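Long-range contact in glucosidase (Croceicoccus marinus, PDB 5Z3K), which probably hydrolyses O-glycosidic bonds as a beta-glucosidase of glycoside hydrolase family 39, with a TIM-barrel catalytic domain: residues T256-T268 against A288-F302. Sequence-based numbering, arbitrary orientation.
Sequences TDTELLLSYWSMT and AIYMQDSEVDKAIFF
Trp265 holds CG between its backbone N and carbonyl carbon (chi1 77°), which swings the indole in between selenomethionine Met291 and Phe301. Met291, bent at its last torsion (chi3 72°), lays CE over one face, 3.6 Å from the centroid of the six-membered ring, with SE above the five-membered ring in a Met-aromatic contact. On the opposite face, CA of Phe301 makes a CH-pi contact and its phenyl ring turns an edge toward the indole face, the planes 75° apart. Contacts on both faces sandwich the indole and probably restrict its rotation. Tyr264 and Phe302 run side by side, CD2 of Tyr264 lying 3.4 Å from CD1 of Phe302, over the rim of the phenyl face; the Tyr264 hydroxyl bonds to Asp156 OD2. At the other end, Asp297 OD2 accepts a fairly straight bond from Leu260 N (2.9 Å), met on the anti side of the carboxylate, while Lys298 NZ forms a salt bridge with Glu259 OE1 at 3.2 Å, its hydrogen bond weak. Between these ends the strands pair in parallel, with Leu262 N to Lys298 O (2.8 Å) and Ile300 N to Leu262 O among the bonds. A water joins Ser266 OG to Phe302 O. Strands 259-266 and 298-301 are the last two of the eight-stranded TIM barrel, linked by helix 277-291 in a beta-alpha-beta crossover; strand 223-229 flanks 259-266 on its other edge.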
ATOM      1  N   THR A 256       3.272  -7.323 -21.111  1.00 24.60           N
ATOM      2  CA  THR A 256       3.604  -5.905 -21.102  1.00 24.40           C
ATOM      3  C   THR A 256       2.445  -5.026 -20.653  1.00 30.04           C
ATOM      4  O   THR A 256       2.683  -3.902 -20.199  1.00 27.22           O
ATOM      5  CB  THR A 256       4.090  -5.470 -22.486  1.00 30.62           C
ATOM      6  OG1 THR A 256       3.127  -5.847 -23.474  1.00 32.48           O
ATOM      7  CG2 THR A 256       5.413  -6.137 -22.805  1.00 27.87           C
ATOM      8  N   ASP A 257       1.205  -5.507 -20.755  1.00 28.53           N
ATOM      9  CA  ASP A 257       0.043  -4.751 -20.310  1.00 25.34           C
ATOM     10  C   ASP A 257      -0.324  -5.022 -18.860  1.00 24.59           C
ATOM     11  O   ASP A 257      -1.213  -4.353 -18.327  1.00 26.50           O
ATOM     12  CB  ASP A 257      -1.168  -5.062 -21.190  1.00 28.88           C
ATOM     13  CG  ASP A 257      -1.051  -4.453 -22.573  1.00 40.98           C
ATOM     14  OD1 ASP A 257      -0.410  -3.386 -22.700  1.00 39.42           O
ATOM     15  OD2 ASP A 257      -1.602  -5.041 -23.529  1.00 43.73           O
ATOM     16  N   THR A 258       0.334  -5.979 -18.225  1.00 19.15           N
ATOM     17  CA  THR A 258       0.030  -6.349 -16.851  1.00 20.39           C
ATOM     18  C   THR A 258       0.602  -5.316 -15.888  1.00 19.44           C
ATOM     19  O   THR A 258       1.763  -4.916 -16.014  1.00 19.52           O
ATOM     20  CB  THR A 258       0.610  -7.732 -16.555  1.00 22.03           C
ATOM     21  OG1 THR A 258      -0.061  -8.720 -17.357  1.00 21.27           O
ATOM     22  CG2 THR A 258       0.469  -8.076 -15.087  1.00 18.61           C
ATOM     23  N   GLU A 259      -0.215  -4.883 -14.926  1.00 15.06           N
ATOM     24  CA  GLU A 259       0.237  -3.904 -13.948  1.00 16.79           C
ATOM     25  C   GLU A 259       1.064  -4.569 -12.847  1.00 19.43           C
ATOM     26  O   GLU A 259       0.973  -5.779 -12.600  1.00 16.83           O
ATOM     27  CB  GLU A 259      -0.958  -3.172 -13.331  1.00 17.21           C
ATOM     28  CG  GLU A 259      -1.719  -2.300 -14.312  1.00 21.24           C
ATOM     29  CD  GLU A 259      -2.711  -1.383 -13.624  1.00 27.39           C
ATOM     30  OE1 GLU A 259      -2.786  -1.420 -12.381  1.00 27.96           O
ATOM     31  OE2 GLU A 259      -3.407  -0.622 -14.323  1.00 32.13           O
ATOM     32  N   LEU A 260       1.891  -3.760 -12.181  1.00 13.64           N
ATOM     33  CA  LEU A 260       2.632  -4.197 -11.003  1.00 14.14           C
ATOM     34  C   LEU A 260       1.907  -3.701  -9.756  1.00 13.27           C
ATOM     35  O   LEU A 260       1.722  -2.494  -9.583  1.00 13.51           O
ATOM     36  CB  LEU A 260       4.063  -3.667 -11.021  1.00 14.92           C
ATOM     37  CG  LEU A 260       4.975  -4.153 -12.144  1.00 16.34           C
ATOM     38  CD1 LEU A 260       6.434  -3.991 -11.722  1.00 14.80           C
ATOM     39  CD2 LEU A 260       4.660  -5.598 -12.520  1.00 15.60           C
ATOM     40  N   LEU A 261       1.505  -4.621  -8.888  1.00 14.18           N
ATOM     41  CA  LEU A 261       0.808  -4.253  -7.660  1.00 14.44           C
ATOM     42  C   LEU A 261       1.687  -4.593  -6.468  1.00 13.53           C
ATOM     43  O   LEU A 261       2.039  -5.760  -6.262  1.00 12.76           O
ATOM     44  CB  LEU A 261      -0.542  -4.965  -7.560  1.00 12.88           C
ATOM     45  CG  LEU A 261      -1.576  -4.322  -6.635  1.00 14.78           C
ATOM     46  CD1 LEU A 261      -2.975  -4.720  -7.091  1.00 16.05           C
ATOM     47  CD2 LEU A 261      -1.348  -4.753  -5.198  1.00 20.26           C
ATOM     48  N   LEU A 262       2.018  -3.576  -5.679  1.00 10.66           N
ATOM     49  CA  LEU A 262       2.843  -3.732  -4.487  1.00  9.38           C
ATOM     50  C   LEU A 262       1.903  -4.038  -3.319  1.00 13.58           C
ATOM     51  O   LEU A 262       1.317  -3.132  -2.721  1.00 13.88           O
ATOM     52  CB  LEU A 262       3.678  -2.470  -4.279  1.00 14.34           C
ATOM     53  CG  LEU A 262       4.643  -2.315  -3.103  1.00 12.63           C
ATOM     54  CD1 LEU A 262       5.564  -3.539  -2.955  1.00 12.18           C
ATOM     55  CD2 LEU A 262       5.435  -1.006  -3.270  1.00 12.18           C
ATOM     56  N   SER A 263       1.742  -5.332  -3.000  1.00 13.00           N
ATOM     57  CA  SER A 263       0.708  -5.758  -2.055  1.00 13.61           C
ATOM     58  C   SER A 263       1.070  -5.500  -0.600  1.00 12.37           C
ATOM     59  O   SER A 263       0.168  -5.448   0.249  1.00 11.62           O
ATOM     60  CB  SER A 263       0.412  -7.252  -2.241  1.00 13.90           C
ATOM     61  OG  SER A 263      -0.517  -7.423  -3.294  1.00 16.24           O
ATOM     62  N   TYR A 264       2.362  -5.387  -0.290  1.00  9.93           N
ATOM     63  CA  TYR A 264       2.855  -4.992   1.028  1.00 13.68           C
ATOM     64  C   TYR A 264       4.041  -4.082   0.809  1.00 12.08           C
ATOM     65  O   TYR A 264       4.949  -4.435   0.048  1.00 13.30           O
ATOM     66  CB  TYR A 264       3.384  -6.148   1.883  1.00 14.41           C
ATOM     67  CG  TYR A 264       2.480  -7.275   2.321  1.00 12.30           C
ATOM     68  CD1 TYR A 264       2.098  -8.272   1.433  1.00 15.26           C
ATOM     69  CD2 TYR A 264       2.120  -7.411   3.653  1.00 12.87           C
ATOM     70  CE1 TYR A 264       1.318  -9.344   1.849  1.00 13.04           C
ATOM     71  CE2 TYR A 264       1.333  -8.482   4.087  1.00 17.76           C
ATOM     72  CZ  TYR A 264       0.944  -9.451   3.177  1.00 16.57           C
ATOM     73  OH  TYR A 264       0.166 -10.526   3.599  1.00 16.62           O
ATOM     74  N   TRP A 265       4.070  -2.965   1.514  1.00 12.98           N
ATOM     75  CA  TRP A 265       5.291  -2.178   1.595  1.00 12.67           C
ATOM     76  C   TRP A 265       5.300  -1.453   2.928  1.00 12.11           C
ATOM     77  O   TRP A 265       4.260  -0.966   3.391  1.00  9.50           O
ATOM     78  CB  TRP A 265       5.430  -1.205   0.422  1.00 10.90           C
ATOM     79  CG  TRP A 265       4.586   0.042   0.463  1.00 11.03           C
ATOM     80  CD1 TRP A 265       3.373   0.223  -0.123  1.00 11.46           C
ATOM     81  CD2 TRP A 265       4.934   1.300   1.063  1.00 12.58           C
ATOM     82  NE1 TRP A 265       2.925   1.501   0.092  1.00 11.64           N
ATOM     83  CE2 TRP A 265       3.863   2.187   0.817  1.00 11.09           C
ATOM     84  CE3 TRP A 265       6.041   1.763   1.782  1.00  9.68           C
ATOM     85  CZ2 TRP A 265       3.865   3.507   1.267  1.00 11.05           C
ATOM     86  CZ3 TRP A 265       6.034   3.082   2.235  1.00 10.28           C
ATOM     87  CH2 TRP A 265       4.954   3.933   1.971  1.00  9.48           C
ATOM     88  N   SER A 266       6.483  -1.384   3.531  1.00 11.67           N
ATOM     89  CA  SER A 266       6.656  -0.874   4.877  1.00 15.79           C
ATOM     90  C   SER A 266       8.147  -0.698   5.103  1.00 17.27           C
ATOM     91  O   SER A 266       8.962  -1.341   4.441  1.00 14.12           O
ATOM     92  CB  SER A 266       6.067  -1.843   5.915  1.00 14.89           C
ATOM     93  OG  SER A 266       6.134  -1.275   7.200  1.00 23.88           O
HETATM   94  N   MSE A 267       8.501   0.161   6.051  1.00 13.04           N
HETATM   95  CA  MSE A 267       9.915   0.208   6.410  1.00 16.24           C
HETATM   96  C   MSE A 267      10.345  -1.123   7.001  1.00 16.00           C
HETATM   97  O   MSE A 267      11.463  -1.556   6.768  1.00 14.87           O
HETATM   98  CB  MSE A 267      10.251   1.321   7.397  1.00 12.49           C
HETATM   99  CG  MSE A 267      11.757   1.388   7.631  1.00 14.21           C
HETATM  100 SE   MSE A 267      12.327   2.985   8.582  0.77 19.02          SE
HETATM  101  CE  MSE A 267      12.177   2.297  10.364  1.00 13.60           C
ATOM    102  N   THR A 268       9.471  -1.770   7.774  1.00 13.95           N
ATOM    103  CA  THR A 268       9.811  -3.040   8.404  1.00 18.18           C
ATOM    104  C   THR A 268       8.670  -4.035   8.236  1.00 18.17           C
ATOM    105  O   THR A 268       7.493  -3.663   8.289  1.00 15.57           O
ATOM    106  CB  THR A 268      10.132  -2.875   9.906  1.00 13.71           C
ATOM    107  OG1 THR A 268       8.935  -2.609  10.641  1.00 16.31           O
ATOM    108  CG2 THR A 268      11.128  -1.740  10.145  1.00 15.78           C
ATOM    109  N   ALA A 288       6.853   6.852  -0.422  1.00  9.92           N
ATOM    110  CA  ALA A 288       5.738   7.231  -1.281  1.00 10.02           C
ATOM    111  C   ALA A 288       6.177   8.210  -2.369  1.00 10.71           C
ATOM    112  O   ALA A 288       5.790   8.067  -3.532  1.00  9.65           O
ATOM    113  CB  ALA A 288       4.618   7.838  -0.436  1.00 10.90           C
ATOM    114  N   ILE A 289       6.983   9.216  -2.012  1.00 10.48           N
ATOM    115  CA  ILE A 289       7.423  10.187  -3.012  1.00  9.30           C
ATOM    116  C   ILE A 289       8.272   9.502  -4.074  1.00 12.97           C
ATOM    117  O   ILE A 289       8.072   9.707  -5.279  1.00 11.89           O
ATOM    118  CB  ILE A 289       8.175  11.352  -2.346  1.00  8.68           C
ATOM    119  CG1 ILE A 289       7.183  12.148  -1.485  1.00 11.64           C
ATOM    120  CG2 ILE A 289       8.820  12.251  -3.413  1.00 10.99           C
ATOM    121  CD1 ILE A 289       7.807  13.211  -0.565  1.00 12.07           C
ATOM    122  N   TYR A 290       9.228   8.674  -3.647  1.00 10.38           N
ATOM    123  CA  TYR A 290      10.111   8.046  -4.626  1.00 11.90           C
ATOM    124  C   TYR A 290       9.356   7.058  -5.509  1.00 12.45           C
ATOM    125  O   TYR A 290       9.673   6.941  -6.696  1.00 14.56           O
ATOM    126  CB  TYR A 290      11.287   7.348  -3.931  1.00 11.62           C
ATOM    127  CG  TYR A 290      12.297   8.319  -3.355  1.00 11.55           C
ATOM    128  CD1 TYR A 290      12.658   9.469  -4.046  1.00 12.34           C
ATOM    129  CD2 TYR A 290      12.871   8.094  -2.104  1.00 10.90           C
ATOM    130  CE1 TYR A 290      13.569  10.373  -3.511  1.00 13.26           C
ATOM    131  CE2 TYR A 290      13.782   8.998  -1.556  1.00 11.51           C
ATOM    132  CZ  TYR A 290      14.130  10.128  -2.273  1.00 13.72           C
ATOM    133  OH  TYR A 290      15.030  11.019  -1.738  1.00 13.56           O
HETATM  134  N   MSE A 291       8.354   6.357  -4.979  1.00 10.60           N
HETATM  135  CA  MSE A 291       7.695   5.346  -5.801  1.00  9.94           C
HETATM  136  C   MSE A 291       6.657   5.977  -6.725  1.00 12.87           C
HETATM  137  O   MSE A 291       6.137   5.311  -7.610  1.00 12.07           O
HETATM  138  CB  MSE A 291       7.050   4.259  -4.929  1.00 12.31           C
HETATM  139  CG  MSE A 291       5.766   4.694  -4.253  1.00 12.30           C
HETATM  140 SE   MSE A 291       4.907   3.173  -3.387  0.79 17.94          SE
HETATM  141  CE  MSE A 291       6.127   2.896  -1.894  1.00 11.91           C
ATOM    142  N   GLN A 292       6.351   7.265  -6.527  1.00 11.02           N
ATOM    143  CA  GLN A 292       5.459   7.945  -7.461  1.00  9.30           C
ATOM    144  C   GLN A 292       6.041   7.954  -8.870  1.00 13.07           C
ATOM    145  O   GLN A 292       5.293   7.977  -9.855  1.00 12.73           O
ATOM    146  CB  GLN A 292       5.176   9.371  -6.975  1.00 13.34           C
ATOM    147  CG  GLN A 292       4.309  10.234  -7.907  1.00 14.17           C
ATOM    148  CD  GLN A 292       2.826   9.863  -7.929  1.00 13.14           C
ATOM    149  OE1 GLN A 292       2.091  10.289  -8.824  1.00 12.44           O
ATOM    150  NE2 GLN A 292       2.377   9.078  -6.947  1.00 13.23           N
ATOM    151  N   ASP A 293       7.367   7.922  -8.978  1.00 12.63           N
ATOM    152  CA  ASP A 293       8.089   7.808 -10.241  1.00 12.75           C
ATOM    153  C   ASP A 293       8.720   6.413 -10.288  1.00 12.83           C
ATOM    154  O   ASP A 293       9.883   6.220  -9.935  1.00 12.64           O
ATOM    155  CB  ASP A 293       9.143   8.908 -10.345  1.00 13.65           C
ATOM    156  CG  ASP A 293       8.539  10.289 -10.326  1.00 15.18           C
ATOM    157  OD1 ASP A 293       7.574  10.500 -11.092  1.00 12.91           O
ATOM    158  OD2 ASP A 293       9.014  11.148  -9.539  1.00 12.23           O
ATOM    159  N   SER A 294       7.935   5.424 -10.699  1.00 14.83           N
ATOM    160  CA  SER A 294       8.411   4.042 -10.619  1.00 10.90           C
ATOM    161  C   SER A 294       7.496   3.159 -11.453  1.00 12.43           C
ATOM    162  O   SER A 294       6.472   3.605 -11.971  1.00 12.74           O
ATOM    163  CB  SER A 294       8.442   3.543  -9.175  1.00 13.53           C
ATOM    164  OG  SER A 294       7.133   3.173  -8.763  1.00 12.72           O
ATOM    165  N   GLU A 295       7.863   1.881 -11.548  1.00 14.12           N
ATOM    166  CA  GLU A 295       7.016   0.906 -12.216  1.00 14.26           C
ATOM    167  C   GLU A 295       5.875   0.407 -11.335  1.00 12.92           C
ATOM    168  O   GLU A 295       5.080  -0.414 -11.800  1.00 13.21           O
ATOM    169  CB  GLU A 295       7.864  -0.275 -12.705  1.00 11.25           C
ATOM    170  CG  GLU A 295       8.978   0.152 -13.675  1.00 15.64           C
ATOM    171  CD  GLU A 295       8.446   0.799 -14.943  1.00 22.25           C
ATOM    172  OE1 GLU A 295       7.322   0.461 -15.366  1.00 20.08           O
ATOM    173  OE2 GLU A 295       9.167   1.625 -15.538  1.00 24.81           O
ATOM    174  N   VAL A 296       5.760   0.888 -10.090  1.00 14.12           N
ATOM    175  CA  VAL A 296       4.617   0.532  -9.258  1.00 11.53           C
ATOM    176  C   VAL A 296       3.357   1.172  -9.826  1.00 13.21           C
ATOM    177  O   VAL A 296       3.296   2.392 -10.041  1.00 13.33           O
ATOM    178  CB  VAL A 296       4.843   0.969  -7.800  1.00 13.26           C
ATOM    179  CG1 VAL A 296       3.621   0.634  -6.948  1.00 14.90           C
ATOM    180  CG2 VAL A 296       6.101   0.321  -7.228  1.00 13.21           C
ATOM    181  N   ASP A 297       2.326   0.355 -10.049  1.00 14.04           N
ATOM    182  CA  ASP A 297       1.057   0.867 -10.556  1.00 16.33           C
ATOM    183  C   ASP A 297      -0.001   1.014  -9.474  1.00 15.32           C
ATOM    184  O   ASP A 297      -0.882   1.873  -9.595  1.00 13.83           O
ATOM    185  CB  ASP A 297       0.515  -0.045 -11.657  1.00 16.04           C
ATOM    186  CG  ASP A 297       1.385  -0.026 -12.899  1.00 17.77           C
ATOM    187  OD1 ASP A 297       1.765   1.079 -13.334  1.00 19.80           O
ATOM    188  OD2 ASP A 297       1.713  -1.110 -13.423  1.00 18.07           O
ATOM    189  N   LYS A 298       0.067   0.182  -8.439  1.00 12.78           N
ATOM    190  CA  LYS A 298      -0.811   0.244  -7.281  1.00 11.68           C
ATOM    191  C   LYS A 298      -0.003  -0.212  -6.076  1.00 10.58           C
ATOM    192  O   LYS A 298       0.837  -1.112  -6.194  1.00 12.89           O
ATOM    193  CB  LYS A 298      -2.038  -0.663  -7.442  1.00 13.90           C
ATOM    194  CG  LYS A 298      -2.956  -0.314  -8.590  1.00 17.61           C
ATOM    195  CD  LYS A 298      -3.690   0.978  -8.342  1.00 19.74           C
ATOM    196  CE  LYS A 298      -4.913   1.092  -9.272  1.00 27.89           C
ATOM    197  NZ  LYS A 298      -4.722   0.295 -10.523  1.00 32.30           N
ATOM    198  N   ALA A 299      -0.261   0.398  -4.920  1.00 10.51           N
ATOM    199  CA  ALA A 299       0.544   0.135  -3.740  1.00 11.56           C
ATOM    200  C   ALA A 299      -0.337   0.009  -2.512  1.00 14.55           C
ATOM    201  O   ALA A 299      -1.332   0.731  -2.384  1.00 10.17           O
ATOM    202  CB  ALA A 299       1.575   1.252  -3.520  1.00  7.40           C
ATOM    203  N   ILE A 300       0.068  -0.892  -1.609  1.00 10.83           N
ATOM    204  CA  ILE A 300      -0.663  -1.234  -0.385  1.00 12.83           C
ATOM    205  C   ILE A 300       0.320  -1.085   0.772  1.00 12.04           C
ATOM    206  O   ILE A 300       1.170  -1.958   0.988  1.00 10.71           O
ATOM    207  CB  ILE A 300      -1.237  -2.659  -0.418  1.00 11.74           C
ATOM    208  CG1 ILE A 300      -2.092  -2.912  -1.662  1.00 13.35           C
ATOM    209  CG2 ILE A 300      -2.056  -2.934   0.835  1.00 11.59           C
ATOM    210  CD1 ILE A 300      -3.432  -2.162  -1.668  1.00 13.62           C
ATOM    211  N   PHE A 301       0.209   0.010   1.519  1.00 11.77           N
ATOM    212  CA  PHE A 301       1.035   0.199   2.704  1.00 11.12           C
ATOM    213  C   PHE A 301       0.612  -0.748   3.817  1.00 15.23           C
ATOM    214  O   PHE A 301      -0.576  -0.891   4.104  1.00 11.54           O
ATOM    215  CB  PHE A 301       0.924   1.633   3.212  1.00 10.93           C
ATOM    216  CG  PHE A 301       1.623   1.847   4.526  1.00 13.12           C
ATOM    217  CD1 PHE A 301       2.997   2.087   4.555  1.00 12.10           C
ATOM    218  CD2 PHE A 301       0.922   1.782   5.727  1.00 11.82           C
ATOM    219  CE1 PHE A 301       3.660   2.293   5.755  1.00 11.29           C
ATOM    220  CE2 PHE A 301       1.565   1.969   6.940  1.00 12.36           C
ATOM    221  CZ  PHE A 301       2.941   2.225   6.960  1.00 12.97           C
ATOM    222  N   PHE A 302       1.599  -1.341   4.489  1.00 10.85           N
ATOM    223  CA  PHE A 302       1.380  -2.356   5.519  1.00 13.54           C
ATOM    224  C   PHE A 302       1.872  -1.821   6.863  1.00 12.37           C
ATOM    225  O   PHE A 302       3.070  -1.567   7.014  1.00 12.93           O
ATOM    226  CB  PHE A 302       2.136  -3.634   5.146  1.00 14.12           C
ATOM    227  CG  PHE A 302       1.977  -4.758   6.139  1.00 17.19           C
ATOM    228  CD1 PHE A 302       0.801  -5.491   6.190  1.00 11.10           C
ATOM    229  CD2 PHE A 302       3.001  -5.082   7.016  1.00 15.98           C
ATOM    230  CE1 PHE A 302       0.644  -6.533   7.098  1.00 12.84           C
ATOM    231  CE2 PHE A 302       2.853  -6.127   7.930  1.00 14.39           C
ATOM    232  CZ  PHE A 302       1.669  -6.852   7.964  1.00 14.29           C
TER
HETATM  233  O   HOH W   1       4.531  -0.148   8.899  1.00 15.67           O